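ORF10 (PDB 6RIW) forms the ketosynthase-chain length factor didomain of a polyunsaturated fatty acid synthase, and probably takes part in chain elongation on acyl carrier protein. Local coordinates at residues Q737-V749 with I834-I847. Residues are numbered along the deposited sequence; the frame is centred on the assembly and turned at random.
Sequences QQWLVGEGAAAIV and IGHTFNASGMASII
Ala746 presses its methyl group into helix 841-847 between Met843 and Ile847, a tight fit in which CB of Ala746 lies 3.5 Å from CG of Met843. Met843 starts out with CG anti to the backbone N (chi1 -165°), then bends at chi2 and chi3, which brings SD to 3.8 Å from CG2 of Ile748. That same CG2 touches CG1 of Ile847, the two isoleucine side chains running alongside each other in opposite senses. With an alanine in place of Met843, a gap would probably open beside Ile748, and the methyl of Ala746 would keep Ile847 but lose one of its two neighbours. Toward the start of the strand, CG2 of Thr837 rests on the Gly742-Glu743 peptide. Farther out, Phe838 turns its edge to the face of Trp739 in a T-shaped pair, planes at 82° and centroids 5.5 Å apart; Phe807 also stacks on Trp739. One face of Phe838 lies over the ring of His836, whose ND1 accepts a hydrogen bond from Phe838 N. At the polar edge, His836 N donates to Leu740 O at 2.8 Å, and Gly742 sits so near Gly835 that a side chain on either would clash. Water 2 donates to both Glu743 O and Ile834 O. This second thiolase-type ketosynthase region thus exemplifies a general rule: dispersion holding helix to strand demands snug shape, while buried backbone polar groups beside it need direct or water-mediated bonds.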
loop_
_atom_site.group_PDB
_atom_site.type_symbol
_atom_site.label_atom_id
_atom_site.label_comp_id
_atom_site.label_asym_id
_atom_site.label_seq_id
_atom_site.Cartn_x
_atom_site.Cartn_y
_atom_site.Cartn_z
ATOM N N GLN A 737 29.314 -8.864 4.091
ATOM C CA GLN A 737 29.091 -8.697 2.659
ATOM C C GLN A 737 27.810 -9.352 2.158
ATOM O O GLN A 737 27.562 -9.346 0.948
ATOM C CB GLN A 737 30.265 -9.300 1.880
ATOM C CG GLN A 737 31.589 -8.632 2.101
ATOM C CD GLN A 737 32.291 -8.388 0.783
ATOM O OE1 GLN A 737 31.959 -7.442 0.059
ATOM N NE2 GLN A 737 33.243 -9.266 0.439
ATOM N N GLN A 738 27.018 -9.956 3.040
ATOM C CA GLN A 738 25.795 -10.654 2.657
ATOM C C GLN A 738 24.698 -10.282 3.642
ATOM O O GLN A 738 24.980 -10.005 4.816
ATOM C CB GLN A 738 25.991 -12.191 2.654
ATOM C CG GLN A 738 27.052 -12.650 1.664
ATOM C CD GLN A 738 27.353 -14.128 1.746
ATOM O OE1 GLN A 738 27.187 -14.766 2.794
ATOM N NE2 GLN A 738 27.817 -14.684 0.635
ATOM N N TRP A 739 23.444 -10.296 3.175
ATOM C CA TRP A 739 22.316 -9.954 4.043
ATOM C C TRP A 739 21.733 -11.208 4.701
ATOM O O TRP A 739 21.840 -12.327 4.182
ATOM C CB TRP A 739 21.222 -9.186 3.279
ATOM C CG TRP A 739 20.618 -9.911 2.097
ATOM C CD1 TRP A 739 21.112 -9.953 0.818
ATOM C CD2 TRP A 739 19.399 -10.674 2.084
ATOM N NE1 TRP A 739 20.278 -10.703 0.011
ATOM C CE2 TRP A 739 19.223 -11.159 0.762
ATOM C CE3 TRP A 739 18.441 -10.992 3.059
ATOM C CZ2 TRP A 739 18.142 -11.959 0.398
ATOM C CZ3 TRP A 739 17.358 -11.767 2.698
ATOM C CH2 TRP A 739 17.212 -12.239 1.363
ATOM N N LEU A 740 21.142 -11.017 5.879
ATOM C CA LEU A 740 20.601 -12.122 6.666
ATOM C C LEU A 740 19.080 -12.187 6.575
ATOM O O LEU A 740 18.390 -11.160 6.676
ATOM C CB LEU A 740 21.018 -11.973 8.136
ATOM C CG LEU A 740 22.511 -12.095 8.423
ATOM C CD1 LEU A 740 22.845 -11.342 9.732
ATOM C CD2 LEU A 740 22.845 -13.587 8.523
ATOM N N VAL A 741 18.554 -13.402 6.409
ATOM C CA VAL A 741 17.104 -13.590 6.289
ATOM C C VAL A 741 16.447 -13.429 7.658
ATOM O O VAL A 741 16.921 -13.975 8.667
ATOM C CB VAL A 741 16.794 -14.979 5.695
ATOM C CG1 VAL A 741 15.315 -15.283 5.802
ATOM C CG2 VAL A 741 17.257 -15.073 4.217
ATOM N N GLY A 742 15.354 -12.667 7.704
ATOM C CA GLY A 742 14.545 -12.582 8.909
ATOM C C GLY A 742 13.149 -12.150 8.548
ATOM O O GLY A 742 12.910 -11.654 7.443
ATOM N N GLU A 743 12.217 -12.346 9.482
ATOM C CA GLU A 743 10.857 -11.873 9.235
ATOM C C GLU A 743 10.129 -11.675 10.557
ATOM O O GLU A 743 10.578 -12.140 11.613
ATOM C CB GLU A 743 10.075 -12.842 8.328
ATOM C CG GLU A 743 9.830 -14.220 8.944
ATOM C CD GLU A 743 9.167 -15.189 7.951
ATOM O OE1 GLU A 743 8.703 -14.724 6.887
ATOM O OE2 GLU A 743 9.106 -16.419 8.225
ATOM N N GLY A 744 8.993 -10.983 10.489
ATOM C CA GLY A 744 8.167 -10.812 11.664
ATOM C C GLY A 744 7.357 -9.528 11.608
ATOM O O GLY A 744 7.100 -8.975 10.546
ATOM N N ALA A 745 6.926 -9.101 12.791
ATOM C CA ALA A 745 5.990 -7.995 12.932
ATOM C C ALA A 745 6.223 -7.377 14.301
ATOM O O ALA A 745 6.666 -8.058 15.226
ATOM C CB ALA A 745 4.527 -8.463 12.782
ATOM N N ALA A 746 5.945 -6.081 14.419
ATOM C CA ALA A 746 6.090 -5.441 15.720
ATOM C C ALA A 746 5.275 -4.159 15.712
ATOM O O ALA A 746 4.862 -3.673 14.648
ATOM C CB ALA A 746 7.578 -5.169 16.045
ATOM N N ALA A 747 5.030 -3.613 16.910
ATOM C CA ALA A 747 4.199 -2.425 16.999
ATOM C C ALA A 747 4.611 -1.603 18.206
ATOM O O ALA A 747 5.156 -2.137 19.185
ATOM C CB ALA A 747 2.693 -2.770 17.087
ATOM N N ILE A 748 4.389 -0.286 18.101
ATOM C CA ILE A 748 4.614 0.643 19.203
ATOM C C ILE A 748 3.422 1.585 19.276
ATOM O O ILE A 748 2.694 1.790 18.303
ATOM C CB ILE A 748 5.923 1.462 19.057
ATOM C CG1 ILE A 748 5.908 2.341 17.808
ATOM C CG2 ILE A 748 7.147 0.553 19.126
ATOM C CD1 ILE A 748 7.161 3.276 17.714
ATOM N N VAL A 749 3.216 2.142 20.463
ATOM C CA VAL A 749 2.230 3.187 20.694
ATOM C C VAL A 749 3.006 4.435 21.061
ATOM O O VAL A 749 3.884 4.379 21.928
ATOM C CB VAL A 749 1.249 2.816 21.820
ATOM C CG1 VAL A 749 0.323 3.998 22.109
ATOM C CG2 VAL A 749 0.460 1.542 21.490
ATOM N N ILE A 834 18.118 -10.809 14.538
ATOM C CA ILE A 834 16.859 -11.303 13.984
ATOM C C ILE A 834 16.800 -11.102 12.468
ATOM O O ILE A 834 15.733 -11.248 11.863
ATOM C CB ILE A 834 15.639 -10.656 14.678
ATOM C CG1 ILE A 834 15.777 -9.136 14.826
ATOM C CG2 ILE A 834 15.467 -11.213 16.112
ATOM C CD1 ILE A 834 15.353 -8.347 13.631
ATOM N N GLY A 835 17.938 -10.794 11.838
ATOM C CA GLY A 835 17.977 -10.718 10.377
ATOM C C GLY A 835 17.327 -9.443 9.821
ATOM O O GLY A 835 16.928 -8.540 10.545
ATOM N N HIS A 836 17.267 -9.369 8.486
ATOM C CA HIS A 836 16.800 -8.178 7.776
ATOM C C HIS A 836 15.307 -8.338 7.521
ATOM O O HIS A 836 14.906 -9.186 6.724
ATOM C CB HIS A 836 17.550 -8.025 6.452
ATOM C CG HIS A 836 17.448 -6.661 5.843
ATOM N ND1 HIS A 836 16.325 -5.871 5.972
ATOM C CD2 HIS A 836 18.343 -5.933 5.130
ATOM C CE1 HIS A 836 16.527 -4.714 5.359
ATOM N NE2 HIS A 836 17.743 -4.726 4.834
ATOM N N THR A 837 14.471 -7.528 8.184
ATOM C CA THR A 837 13.028 -7.667 8.029
ATOM C C THR A 837 12.438 -6.613 7.087
ATOM O O THR A 837 11.226 -6.362 7.124
ATOM C CB THR A 837 12.337 -7.653 9.403
ATOM O OG1 THR A 837 12.577 -6.398 10.074
ATOM C CG2 THR A 837 12.900 -8.792 10.291
ATOM N N PHE A 838 13.283 -5.992 6.254
ATOM C CA PHE A 838 12.889 -5.153 5.128
ATOM C C PHE A 838 11.825 -4.113 5.477
ATOM O O PHE A 838 12.141 -3.108 6.127
ATOM C CB PHE A 838 12.524 -6.087 3.958
ATOM C CG PHE A 838 13.768 -6.717 3.388
ATOM C CD1 PHE A 838 14.640 -5.926 2.628
ATOM C CD2 PHE A 838 14.165 -7.997 3.765
ATOM C CE1 PHE A 838 15.854 -6.462 2.168
ATOM C CE2 PHE A 838 15.401 -8.537 3.316
ATOM C CZ PHE A 838 16.228 -7.767 2.530
ATOM N N ASN A 839 10.569 -4.298 5.063
ATOM C CA ASN A 839 9.618 -3.206 5.333
ATOM C C ASN A 839 9.333 -3.009 6.820
ATOM O O ASN A 839 8.834 -1.943 7.209
ATOM C CB ASN A 839 8.320 -3.449 4.565
ATOM C CG ASN A 839 8.542 -3.373 3.070
ATOM O OD1 ASN A 839 9.061 -2.386 2.584
ATOM N ND2 ASN A 839 8.174 -4.426 2.337
ATOM N N ALA A 840 9.622 -3.992 7.659
ATOM C CA ALA A 840 9.494 -3.813 9.098
ATOM C C ALA A 840 10.822 -3.477 9.784
ATOM O O ALA A 840 10.866 -3.400 11.020
ATOM C CB ALA A 840 8.886 -5.091 9.713
ATOM N N SER A 841 11.917 -3.304 9.030
ATOM C CA SER A 841 13.238 -3.227 9.667
ATOM C C SER A 841 13.377 -2.015 10.581
ATOM O O SER A 841 14.107 -2.072 11.576
ATOM C CB SER A 841 14.359 -3.194 8.616
ATOM O OG SER A 841 14.135 -2.163 7.669
ATOM N N GLY A 842 12.725 -0.900 10.254
ATOM C CA GLY A 842 12.783 0.249 11.155
ATOM C C GLY A 842 12.185 -0.031 12.521
ATOM O O GLY A 842 12.649 0.518 13.533
ATOM N N MET A 843 11.159 -0.884 12.579
ATOM C CA MET A 843 10.545 -1.210 13.868
ATOM C C MET A 843 11.474 -2.066 14.731
ATOM O O MET A 843 11.586 -1.833 15.942
ATOM C CB MET A 843 9.204 -1.914 13.653
ATOM C CG MET A 843 8.319 -1.988 14.897
ATOM S SD MET A 843 7.919 -0.365 15.573
ATOM C CE MET A 843 6.763 0.224 14.312
ATOM N N ALA A 844 12.152 -3.055 14.137
ATOM C CA ALA A 844 13.130 -3.829 14.896
ATOM C C ALA A 844 14.189 -2.930 15.531
ATOM O O ALA A 844 14.546 -3.116 16.703
ATOM C CB ALA A 844 13.809 -4.875 13.999
ATOM N N SER A 845 14.717 -1.968 14.771
ATOM C CA SER A 845 15.752 -1.078 15.309
ATOM C C SER A 845 15.213 -0.190 16.423
ATOM O O SER A 845 15.900 0.045 17.428
ATOM C CB SER A 845 16.319 -0.191 14.207
ATOM O OG SER A 845 16.879 -0.965 13.171
ATOM N N ILE A 846 14.021 0.375 16.224
ATOM C CA ILE A 846 13.442 1.254 17.246
ATOM C C ILE A 846 13.186 0.475 18.525
ATOM O O ILE A 846 13.495 0.943 19.634
ATOM C CB ILE A 846 12.157 1.913 16.715
ATOM C CG1 ILE A 846 12.517 3.036 15.731
ATOM C CG2 ILE A 846 11.303 2.465 17.892
ATOM C CD1 ILE A 846 11.293 3.663 15.001
ATOM N N ILE A 847 12.646 -0.737 18.406
ATOM C CA ILE A 847 12.287 -1.482 19.612
ATOM C C ILE A 847 13.533 -1.963 20.360
ATOM O O ILE A 847 13.589 -1.874 21.599
ATOM C CB ILE A 847 11.341 -2.641 19.262
ATOM C CG1 ILE A 847 9.980 -2.039 18.872
ATOM C CG2 ILE A 847 11.206 -3.632 20.466
ATOM C CD1 ILE A 847 8.912 -3.080 18.573
HETATM O O HOH W 1 14.681 -11.443 5.002
HETATM O O HOH W 2 13.087 -11.999 12.655
#